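Local coordinates for Lin0012 protein (Listeria innocua, PDB 3K17) that probably acts as an ATP-dependent phosphomevalonate kinase of the GHMP family, phosphorylating phosphomevalonate in the mevalonate route to isopentenyl diphosphate, at residues A[312-317]-A[321-326]. Numbering follows the deposited sequence.
Sequences KSSGSG and CGIAFS
Lys312 and Ile323 form an antiparallel hydrogen-bonded pair in the hairpin of strands 310-313 and 321-326. Ile323 N donates to Lys312 O at 2.8 Å, a nearly straight bond. Lys312 N returns one to Ile323 O at 3.0 Å. One step on, Ser313 faces Gly322 as a non-hydrogen-bonded pair, their CA atoms only 4.1 Å apart. Ser314 N then reaches Cys321 O at 2.9 Å, while a water accepts from Cys321 N and donates to Ser314 O. From CB, the Lys312 chain starts beside Ile323: CG, set between the backbone N and carbonyl carbon (chi1 56°), lies 4.2 Å from Ile323 CG1. The aliphatic part also touches Ile274 and Leu281 of helix 267-288. Bends at the third and fourth torsions then bring the amine back over its own strand, where Lys312 NZ donates to Ser313 O at 2.9 Å. NZ also bonds Val17 O and forms a salt bridge with Glu20. Ser314 CB rests 3.8 Å from Ile323 CG2, and its OG bonds Tyr16 O. The hairpin turn is glycine-rich, consistent with the third conserved motif of GHMP kinases. Gripped by the Glu20 carboxylate and the Ser313 and Val17 carbonyls, the buried ammonium probably stays charged and is fixed in rotation; with Ser314 OG on Tyr16 O, it ties the start of the turn to strand 7-18 and the residues just after it.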
# COMPACT_ATOMS: atom_id res chain seq x y z
N LYS A 312 -15.51 -25.67 38.35
CA LYS A 312 -14.59 -25.69 37.22
C LYS A 312 -14.59 -24.36 36.49
O LYS A 312 -15.39 -23.48 36.78
CB LYS A 312 -15.01 -26.79 36.23
CG LYS A 312 -16.46 -26.66 35.73
CD LYS A 312 -16.83 -27.72 34.69
CE LYS A 312 -16.17 -27.47 33.32
NZ LYS A 312 -16.85 -26.40 32.52
N SER A 313 -13.67 -24.22 35.54
CA SER A 313 -13.60 -23.00 34.76
C SER A 313 -14.79 -23.05 33.81
O SER A 313 -15.31 -24.14 33.51
CB SER A 313 -12.30 -22.94 33.97
OG SER A 313 -12.10 -24.13 33.22
N SER A 314 -15.24 -21.89 33.37
CA SER A 314 -16.36 -21.81 32.45
C SER A 314 -15.89 -21.17 31.15
O SER A 314 -15.49 -20.01 31.12
CB SER A 314 -17.51 -20.99 33.04
OG SER A 314 -18.52 -20.77 32.07
N GLY A 315 -15.95 -21.94 30.07
CA GLY A 315 -15.51 -21.44 28.79
C GLY A 315 -14.09 -21.84 28.45
O GLY A 315 -13.68 -22.99 28.63
N SER A 316 -13.33 -20.87 27.96
CA SER A 316 -11.95 -21.10 27.56
C SER A 316 -11.00 -21.32 28.73
O SER A 316 -9.94 -21.90 28.56
CB SER A 316 -11.45 -19.92 26.74
OG SER A 316 -11.32 -18.77 27.56
N GLY A 317 -11.39 -20.85 29.91
CA GLY A 317 -10.49 -20.97 31.04
C GLY A 317 -9.40 -19.93 30.84
O GLY A 317 -9.56 -19.03 30.01
N CYS A 321 -14.60 -16.39 34.14
CA CYS A 321 -15.30 -16.96 35.28
C CYS A 321 -15.16 -18.45 35.52
O CYS A 321 -14.93 -19.24 34.60
CB CYS A 321 -16.80 -16.67 35.19
SG CYS A 321 -17.27 -14.92 35.17
N GLY A 322 -15.30 -18.81 36.79
CA GLY A 322 -15.29 -20.20 37.20
C GLY A 322 -16.71 -20.38 37.73
O GLY A 322 -17.36 -19.39 38.08
N ILE A 323 -17.21 -21.61 37.79
CA ILE A 323 -18.57 -21.86 38.28
C ILE A 323 -18.59 -23.05 39.24
O ILE A 323 -17.67 -23.87 39.25
CB ILE A 323 -19.54 -22.19 37.12
CG1 ILE A 323 -19.03 -23.42 36.36
CG2 ILE A 323 -19.69 -20.99 36.20
CD1 ILE A 323 -19.97 -23.93 35.29
N ALA A 324 -19.66 -23.16 40.03
CA ALA A 324 -19.78 -24.26 40.98
C ALA A 324 -21.21 -24.60 41.36
O ALA A 324 -22.12 -23.78 41.25
CB ALA A 324 -18.98 -23.93 42.23
N PHE A 325 -21.39 -25.84 41.81
CA PHE A 325 -22.67 -26.36 42.29
C PHE A 325 -22.43 -26.76 43.75
O PHE A 325 -21.43 -27.42 44.04
CB PHE A 325 -23.08 -27.61 41.50
CG PHE A 325 -23.61 -27.32 40.13
CD1 PHE A 325 -24.88 -26.78 39.96
CD2 PHE A 325 -22.84 -27.59 39.01
CE1 PHE A 325 -25.38 -26.52 38.68
CE2 PHE A 325 -23.33 -27.34 37.72
CZ PHE A 325 -24.60 -26.80 37.56
N SER A 326 -23.32 -26.34 44.65
CA SER A 326 -23.18 -26.66 46.07
C SER A 326 -24.43 -27.35 46.65
O SER A 326 -25.55 -27.10 46.20
CB SER A 326 -22.89 -25.39 46.88
OG SER A 326 -21.59 -24.88 46.59
O HOH W 1 -16.46 -17.25 31.88